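Local coordinates for kelch domain-containing protein (Colletotrichum graminicola M1.001, PDB 5C86) that probably oxidises alcohols as a copper-dependent enzyme of the AA5 (galactose oxidase and glyoxal oxidase) family, captured here without its metal, at residues V10-V14 with I59-I63; N27-S33 with T47-N53; Q65-M71 with E104-P110. All coordinates share one frame; numbering follows the deposited sequence.

Overall arrangement
All three contacts lie on one side of the chain's centre, in and around one blade of what is, from its four-stranded sheets and family, a seven-bladed kelch propeller. Interaction 2 pairs strands 28-31 and 47-52 inside that blade; interactions 1 and 3 join it to its two neighbours. The centre of interaction 2 is about 7 Å from that of interaction 1 and about 11 Å from that of interaction 3, while the latter two are about 16 Å apart. Interaction 2 comes nearest the copper site, which is empty here: the side chain of Trp-31 is about 8 Å from that of His-423, and Ser-32's about 8 Å from that of His-335.

Interaction 1. Residues V10-V14 with I59-I63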
# COMPACT_ATOMS: atom_id res chain seq x y z
N VAL A 10 -5.31 20.10 -2.13
CA VAL A 10 -5.17 19.70 -3.50
C VAL A 10 -6.55 19.15 -3.86
O VAL A 10 -7.11 18.34 -3.12
CB VAL A 10 -4.07 18.62 -3.59
CG1 VAL A 10 -4.10 17.78 -4.86
CG2 VAL A 10 -2.73 19.33 -3.41
N LYS A 11 -7.08 19.54 -5.00
CA LYS A 11 -8.43 19.13 -5.37
C LYS A 11 -8.45 18.43 -6.69
O LYS A 11 -7.98 18.92 -7.71
CB LYS A 11 -9.31 20.39 -5.44
CG LYS A 11 -10.67 20.23 -4.74
CD LYS A 11 -11.73 21.11 -5.43
CE LYS A 11 -11.30 22.57 -5.48
NZ LYS A 11 -12.10 23.34 -6.49
N PHE A 12 -8.96 17.21 -6.73
CA PHE A 12 -9.01 16.49 -7.91
C PHE A 12 -10.43 16.59 -8.55
O PHE A 12 -11.39 16.72 -7.84
CB PHE A 12 -8.74 14.97 -7.64
CG PHE A 12 -7.26 14.65 -7.42
CD1 PHE A 12 -6.40 14.41 -8.50
CD2 PHE A 12 -6.80 14.51 -6.14
CE1 PHE A 12 -5.05 14.15 -8.28
CE2 PHE A 12 -5.44 14.23 -5.92
CZ PHE A 12 -4.59 14.04 -6.99
N PRO A 13 -10.51 16.34 -9.84
CA PRO A 13 -11.84 16.37 -10.49
C PRO A 13 -12.58 15.05 -10.28
O PRO A 13 -13.73 14.93 -10.76
CB PRO A 13 -11.48 16.54 -11.95
CG PRO A 13 -10.18 15.77 -12.10
CD PRO A 13 -9.44 16.12 -10.84
N VAL A 14 -11.95 14.03 -9.62
CA VAL A 14 -12.66 12.72 -9.32
C VAL A 14 -12.33 12.41 -7.85
O VAL A 14 -11.33 12.94 -7.30
CB VAL A 14 -12.27 11.53 -10.17
CG1 VAL A 14 -12.39 11.80 -11.66
CG2 VAL A 14 -10.80 11.08 -9.93
N ILE A 59 -2.84 19.68 -11.59
CA ILE A 59 -3.75 18.56 -11.49
C ILE A 59 -4.42 18.47 -12.82
O ILE A 59 -4.95 19.46 -13.30
CB ILE A 59 -4.79 18.73 -10.40
CG1 ILE A 59 -4.09 18.72 -9.06
CG2 ILE A 59 -5.82 17.60 -10.45
CD1 ILE A 59 -4.73 19.69 -8.08
N SER A 60 -4.35 17.32 -13.43
CA SER A 60 -4.90 17.12 -14.78
C SER A 60 -6.44 17.02 -14.77
O SER A 60 -7.05 16.61 -13.76
CB SER A 60 -4.30 15.86 -15.41
OG SER A 60 -4.90 14.67 -14.93
N ASP A 61 -7.06 17.35 -15.91
CA ASP A 61 -8.47 17.13 -16.03
C ASP A 61 -8.77 15.64 -16.01
O ASP A 61 -7.95 14.78 -16.45
CB ASP A 61 -9.00 17.74 -17.36
CG ASP A 61 -8.77 19.25 -17.48
OD1 ASP A 61 -8.92 20.02 -16.50
OD2 ASP A 61 -8.46 19.68 -18.60
N ALA A 62 -9.99 15.30 -15.61
CA ALA A 62 -10.37 13.91 -15.57
C ALA A 62 -10.47 13.36 -16.97
O ALA A 62 -11.08 14.01 -17.84
CB ALA A 62 -11.69 13.73 -14.82
N ILE A 63 -9.84 12.23 -17.24
CA ILE A 63 -9.97 11.55 -18.50
C ILE A 63 -10.46 10.14 -18.35
O ILE A 63 -10.21 9.49 -17.32
CB ILE A 63 -8.65 11.56 -19.34
CG1 ILE A 63 -7.60 10.62 -18.75
CG2 ILE A 63 -8.13 13.01 -19.46
CD1 ILE A 63 -6.22 10.69 -19.41
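Pro-13 and Ile-59 carry most of this contact, which is wholly one of van der Waals packing and buries 279 Å² over both sides. The two segments run almost in the same direction, 8° apart end to end. They do not pair as strands: the CA atoms of Phe-12 and Ile-59 are 6.7 Å apart, and no hydrogen bond crosses.

Among the apolar contacts, the two branches of Ile-59 divide the work; their distances are those of one of two conformers and are less certain. CG2, anti to the backbone N because chi1 is -66°, meets Phe-12 CD1 at 3.8 Å, the two side chains crossing at about a right angle. Ile-59 CD1 reaches Val-10 CG1 at 3.8 Å. Farther along, the methyl CB of Ala-62 touches Pro-13 CG at 3.7 Å and Val-14 CG1 at 3.8 Å.

Contacts of carbon with backbone polar atoms form a second group. Ile-59 CD1, in the same conformer, lies 3.4 Å from Lys-11 O. Pro-13 CG rests 3.5 Å from Ala-62 N and 3.6 Å from Ser-60 O, so the pyrrolidine ring fits against the bend of the opposite chain.

Backbone hydrogen bonds of both segments lead to other parts of the chain. Val-10 and Phe-12 pair with Gly-365 and Phe-363, Ser-60 and Ile-63 with Leu-51 and Thr-49. Strand 5-11 thus completes the sheet of 336-340, 346-350 and 364-369, consistent with the N-terminal strand closing the propeller ring. Its join to the adjacent blade here depends on the fit of apolar surfaces, with no hydrogen bond between these two segments, while the backbone bonds named run within their own blades.

Interaction 2. Residues N27-S33 with T47-N53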
# COMPACT_ATOMS: atom_id res chain seq x y z
N ASN A 27 4.78 11.03 -9.89
CA ASN A 27 3.49 11.68 -9.93
C ASN A 27 2.45 10.78 -9.20
O ASN A 27 2.63 9.58 -9.06
CB ASN A 27 3.19 12.00 -11.40
CG ASN A 27 4.14 13.07 -11.93
OD1 ASN A 27 4.54 13.96 -11.18
ND2 ASN A 27 4.37 13.06 -13.23
N LEU A 28 1.36 11.38 -8.84
CA LEU A 28 0.26 10.62 -8.14
C LEU A 28 -0.93 10.45 -9.10
O LEU A 28 -1.58 11.45 -9.50
CB LEU A 28 -0.19 11.39 -6.94
CG LEU A 28 -1.18 10.66 -5.99
CD1 LEU A 28 -0.51 9.45 -5.27
CD2 LEU A 28 -1.73 11.69 -5.04
N LEU A 29 -1.16 9.22 -9.41
CA LEU A 29 -2.31 8.82 -10.25
C LEU A 29 -3.49 8.42 -9.38
O LEU A 29 -3.31 7.59 -8.47
CB LEU A 29 -2.00 7.67 -11.19
CG LEU A 29 -3.03 7.14 -12.20
CD1 LEU A 29 -3.34 8.20 -13.22
CD2 LEU A 29 -2.46 5.95 -12.89
N VAL A 30 -4.65 9.01 -9.61
CA VAL A 30 -5.84 8.69 -8.84
C VAL A 30 -6.97 8.21 -9.77
O VAL A 30 -7.05 8.66 -10.94
CB VAL A 30 -6.28 9.83 -7.96
CG1 VAL A 30 -5.10 10.49 -7.26
CG2 VAL A 30 -7.09 10.90 -8.73
N TRP A 31 -7.87 7.39 -9.23
CA TRP A 31 -9.06 7.05 -10.01
C TRP A 31 -10.24 6.77 -9.11
O TRP A 31 -10.11 6.46 -7.94
CB TRP A 31 -8.85 5.90 -10.96
CG TRP A 31 -8.65 4.51 -10.42
CD1 TRP A 31 -9.62 3.60 -10.16
CD2 TRP A 31 -7.40 3.85 -10.12
NE1 TRP A 31 -9.10 2.42 -9.77
CE2 TRP A 31 -7.73 2.56 -9.71
CE3 TRP A 31 -6.05 4.25 -10.14
CZ2 TRP A 31 -6.77 1.59 -9.32
CZ3 TRP A 31 -5.07 3.29 -9.75
CH2 TRP A 31 -5.45 1.97 -9.39
N SER A 32 -11.46 6.91 -9.68
CA SER A 32 -12.74 6.69 -8.95
C SER A 32 -13.38 5.45 -9.51
O SER A 32 -13.36 4.38 -8.91
CB SER A 32 -13.62 7.92 -9.04
OG SER A 32 -13.76 8.38 -10.43
N SER A 33 -14.00 5.56 -10.71
CA SER A 33 -14.88 4.56 -11.29
C SER A 33 -15.24 5.09 -12.69
O SER A 33 -14.64 6.08 -13.16
CB SER A 33 -16.17 4.44 -10.49
OG SER A 33 -16.82 5.68 -10.47
N THR A 47 -13.14 3.84 -16.71
CA THR A 47 -12.69 4.57 -15.52
C THR A 47 -12.17 5.94 -15.81
O THR A 47 -11.33 6.08 -16.75
CB THR A 47 -11.55 3.75 -14.78
OG1 THR A 47 -11.89 2.38 -14.66
CG2 THR A 47 -11.22 4.38 -13.44
N TYR A 48 -12.57 6.88 -14.99
CA TYR A 48 -12.05 8.23 -14.92
C TYR A 48 -10.80 8.25 -14.03
O TYR A 48 -10.84 7.75 -12.92
CB TYR A 48 -13.04 9.23 -14.42
CG TYR A 48 -14.05 9.58 -15.48
CD1 TYR A 48 -15.20 8.82 -15.66
CD2 TYR A 48 -13.83 10.70 -16.32
CE1 TYR A 48 -16.16 9.19 -16.64
CE2 TYR A 48 -14.76 11.05 -17.30
CZ TYR A 48 -15.91 10.29 -17.44
OH TYR A 48 -16.84 10.62 -18.41
N THR A 49 -9.76 8.97 -14.50
CA THR A 49 -8.47 9.12 -13.77
C THR A 49 -8.04 10.52 -13.82
O THR A 49 -8.44 11.32 -14.73
CB THR A 49 -7.38 8.17 -14.25
OG1 THR A 49 -6.79 8.67 -15.47
CG2 THR A 49 -7.83 6.76 -14.43
N SER A 50 -7.20 10.90 -12.87
CA SER A 50 -6.57 12.22 -12.87
C SER A 50 -5.17 12.04 -12.30
O SER A 50 -4.86 11.02 -11.66
CB SER A 50 -7.38 13.23 -12.09
OG SER A 50 -6.73 14.48 -11.89
N LEU A 51 -4.28 12.96 -12.64
CA LEU A 51 -2.85 12.88 -12.28
C LEU A 51 -2.40 14.14 -11.63
O LEU A 51 -2.64 15.23 -12.20
CB LEU A 51 -2.05 12.65 -13.53
CG LEU A 51 -0.53 12.45 -13.36
CD1 LEU A 51 -0.29 11.04 -12.87
CD2 LEU A 51 0.27 12.69 -14.65
N TYR A 52 -1.71 14.04 -10.48
CA TYR A 52 -1.11 15.18 -9.83
C TYR A 52 0.39 15.15 -10.13
O TYR A 52 1.05 14.16 -9.94
CB TYR A 52 -1.30 15.18 -8.30
CG TYR A 52 -0.52 16.21 -7.53
CD1 TYR A 52 -0.93 17.51 -7.46
CD2 TYR A 52 0.61 15.85 -6.85
CE1 TYR A 52 -0.20 18.46 -6.76
CE2 TYR A 52 1.31 16.76 -6.12
CZ TYR A 52 0.91 18.06 -6.10
OH TYR A 52 1.65 18.91 -5.33
N ASN A 53 0.89 16.23 -10.74
CA ASN A 53 2.30 16.36 -11.05
C ASN A 53 3.03 16.95 -9.88
O ASN A 53 2.78 18.08 -9.47
CB ASN A 53 2.43 17.26 -12.30
CG ASN A 53 3.80 17.26 -12.82
OD1 ASN A 53 4.72 17.68 -12.16
ND2 ASN A 53 3.96 16.69 -13.92
O HOH W 1 6.94 15.38 -11.70
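Leu-28 and Val-30 face Tyr-52 and Ser-50 as antiparallel hydrogen-bonded pairs; strands 28-31 and 47-52 run at 156° with axes 4.7 Å apart. Val-30 N to Ser-50 O, at 2.9 Å, is nearly straight. Leu-29 with Leu-51 and Trp-31 with Thr-49 are the non-hydrogen-bonded pairs. Past Trp-31 the bonding becomes irregular, although the CA register holds: Tyr-48 N bonds not to Ser-32 O but to Ser-33 O at 2.9 Å, from above that carbonyl's plane, while Ser-32 N reaches Tyr-48 O only weakly, at 3.4 Å.

On the face of Leu-29 and Trp-31, chi1 of 69° turns the indole away from strand 47-52, leaving Trp-31 CB against Thr-49 CG2 at 3.7 Å. Thr-47 CG2 approaches Trp-31 CD1 obliquely, also at 3.7 Å. Trp-31 NE1 points to the backbone O of Met-71. At the other end the amides of Asn-27 and Asn-53 lie side by side, their planes 46° apart, with Asn-27 ND2 held by Glu-104 OE2.

These are the two middle strands of a propeller blade: 28-31 also pairs with 18-21, and 47-52 with 63-66, whose Gln-65 and Asn-66 both face Thr-47 in a classic beta bulge.

Interaction 3. Residues Q65-M71 with E104-P110; sequences QNTQHDM and ESSPWTP
Gln-65 NE2 is gripped by two backbone carbonyls of the opposite loop. It donates to Ser-106 O at 2.7 Å, in the plane of both the amide and the carbonyl, with an N-H...O angle of 159°. The bond to Glu-104 O, at 2.9 Å, is more bent, 130°, and meets that carbonyl from above its plane. CG anti to the backbone N (chi1 -162°) and an extended chain carry the amide into this site. On its other side OE1 accepts from Thr-49 OG1 and, weakly, from Trp-108 NE1 at 3.3 Å. The backbone joins in through Trp-108 N, which donates to Gln-65 O at 3.1 Å.

Trp-108 is the apolar centre. Met-71 covers one face of its six-membered ring: SD lies 3.9 Å and CE 3.8 Å from the centroid, a Met-aromatic contact combined with a CH-pi contact. The Asn-66 side chain crosses that of Trp-108 at about a right angle, its amide plane nearly parallel to the indole, with ND2 3.3 Å from Trp-108 CB, and donates weakly to Met-71 SD. Its OD1 accepts from Gln-68 N at 3.1 Å, forming an Asx turn, and a water links the same oxygen to Trp-108 O.

Strand 63-66 ends one blade, and 109-111 is the outermost strand of the next, where Ile-84, Val-86 and Leu-98 also touch the indole. The contact is therefore a seam between blades. With both amide hydrogens used and its oxygen engaged, the buried Gln-65 end group is fixed in rotation, so these bonds probably help fix the course of loop 104-106 against strand 63-66, while Met-71 and the indole supply the apolar part.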
# COMPACT_ATOMS: atom_id res chain seq x y z
N GLN A 65 -9.39 7.06 -18.95
CA GLN A 65 -8.09 6.54 -19.30
C GLN A 65 -8.19 5.07 -19.51
O GLN A 65 -7.33 4.48 -20.12
CB GLN A 65 -7.05 6.83 -18.18
CG GLN A 65 -5.64 6.69 -18.69
CD GLN A 65 -4.61 6.74 -17.59
OE1 GLN A 65 -4.96 7.01 -16.41
NE2 GLN A 65 -3.34 6.55 -17.95
N ASN A 66 -9.28 4.43 -18.98
CA ASN A 66 -9.52 3.06 -19.21
C ASN A 66 -10.93 2.95 -19.84
O ASN A 66 -11.90 3.32 -19.22
CB ASN A 66 -9.49 2.24 -17.89
CG ASN A 66 -9.48 0.77 -18.16
OD1 ASN A 66 -10.04 0.30 -19.18
ND2 ASN A 66 -8.80 -0.01 -17.35
N THR A 67 -10.95 2.48 -21.10
CA THR A 67 -12.21 2.46 -21.88
C THR A 67 -12.95 1.17 -21.82
O THR A 67 -14.05 1.10 -22.41
CB THR A 67 -11.88 2.73 -23.41
OG1 THR A 67 -11.20 1.60 -24.02
CG2 THR A 67 -11.21 4.04 -23.54
N GLN A 68 -12.41 0.13 -21.19
CA GLN A 68 -12.96 -1.22 -21.12
C GLN A 68 -13.34 -1.78 -19.71
O GLN A 68 -14.01 -2.78 -19.61
CB GLN A 68 -12.00 -2.22 -21.72
CG GLN A 68 -11.78 -1.99 -23.24
CD GLN A 68 -10.92 -3.05 -23.94
OE1 GLN A 68 -11.15 -4.28 -23.85
NE2 GLN A 68 -9.90 -2.58 -24.65
N HIS A 69 -12.78 -1.17 -18.65
CA HIS A 69 -12.82 -1.71 -17.26
C HIS A 69 -13.15 -0.54 -16.39
O HIS A 69 -12.49 0.53 -16.47
CB HIS A 69 -11.43 -2.31 -16.99
CG HIS A 69 -11.23 -2.99 -15.68
ND1 HIS A 69 -10.04 -3.67 -15.44
CD2 HIS A 69 -11.98 -3.12 -14.56
CE1 HIS A 69 -10.07 -4.17 -14.21
NE2 HIS A 69 -11.24 -3.91 -13.69
N ASP A 70 -14.22 -0.69 -15.57
CA ASP A 70 -14.52 0.23 -14.48
C ASP A 70 -13.81 -0.34 -13.25
O ASP A 70 -14.17 -1.42 -12.75
CB ASP A 70 -16.05 0.24 -14.16
CG ASP A 70 -16.42 1.31 -13.19
OD1 ASP A 70 -15.59 1.54 -12.23
OD2 ASP A 70 -17.46 1.98 -13.26
N MET A 71 -12.71 0.33 -12.91
CA MET A 71 -11.76 -0.17 -11.95
C MET A 71 -12.06 0.22 -10.48
O MET A 71 -11.16 0.26 -9.64
CB MET A 71 -10.35 0.31 -12.34
CG MET A 71 -9.85 -0.25 -13.64
SD MET A 71 -8.13 0.17 -14.03
CE MET A 71 -8.27 1.86 -13.93
N GLU A 104 2.18 8.22 -18.86
CA GLU A 104 1.39 8.23 -17.63
C GLU A 104 -0.11 8.43 -17.92
O GLU A 104 -0.93 8.02 -17.11
CB GLU A 104 1.80 9.42 -16.82
CG GLU A 104 3.20 9.33 -16.33
CD GLU A 104 3.51 10.60 -15.60
OE1 GLU A 104 3.39 11.72 -16.20
OE2 GLU A 104 3.81 10.50 -14.45
N SER A 105 -0.45 9.15 -19.01
CA SER A 105 -1.81 9.39 -19.45
C SER A 105 -2.20 8.49 -20.62
O SER A 105 -3.30 8.61 -21.14
CB SER A 105 -1.98 10.86 -19.81
OG SER A 105 -1.57 11.63 -18.69
N SER A 106 -1.36 7.53 -20.98
CA SER A 106 -1.68 6.62 -22.03
C SER A 106 -2.82 5.64 -21.62
O SER A 106 -3.16 5.53 -20.43
CB SER A 106 -0.40 5.92 -22.49
OG SER A 106 0.10 4.88 -21.61
N PRO A 107 -3.39 4.88 -22.58
CA PRO A 107 -4.54 4.03 -22.24
C PRO A 107 -4.15 2.84 -21.37
O PRO A 107 -3.12 2.20 -21.60
CB PRO A 107 -5.07 3.57 -23.61
CG PRO A 107 -4.60 4.68 -24.58
CD PRO A 107 -3.24 5.05 -24.07
N TRP A 108 -5.02 2.50 -20.43
CA TRP A 108 -4.90 1.21 -19.77
C TRP A 108 -5.18 0.17 -20.81
O TRP A 108 -6.11 0.35 -21.65
CB TRP A 108 -5.92 1.09 -18.64
CG TRP A 108 -5.61 2.00 -17.45
CD1 TRP A 108 -5.73 3.33 -17.34
CD2 TRP A 108 -5.07 1.53 -16.18
NE1 TRP A 108 -5.30 3.75 -16.07
CE2 TRP A 108 -4.92 2.64 -15.37
CE3 TRP A 108 -4.74 0.29 -15.70
CZ2 TRP A 108 -4.40 2.55 -14.07
CZ3 TRP A 108 -4.29 0.19 -14.45
CH2 TRP A 108 -4.11 1.30 -13.65
N THR A 109 -4.49 -0.91 -20.80
CA THR A 109 -4.77 -1.97 -21.78
C THR A 109 -5.19 -3.28 -21.13
O THR A 109 -4.88 -3.55 -19.97
CB THR A 109 -3.53 -2.13 -22.66
OG1 THR A 109 -2.43 -2.68 -21.89
CG2 THR A 109 -3.18 -0.81 -23.32
N PRO A 110 -5.83 -4.21 -21.86
CA PRO A 110 -6.29 -5.40 -21.25
C PRO A 110 -5.29 -6.47 -21.14
O PRO A 110 -4.42 -6.64 -21.97
CB PRO A 110 -7.44 -5.88 -22.23
CG PRO A 110 -6.99 -5.33 -23.51
CD PRO A 110 -6.43 -3.98 -23.19
O HOH W 2 -8.29 1.95 -22.33
O HOH W 3 -8.57 -1.53 -21.12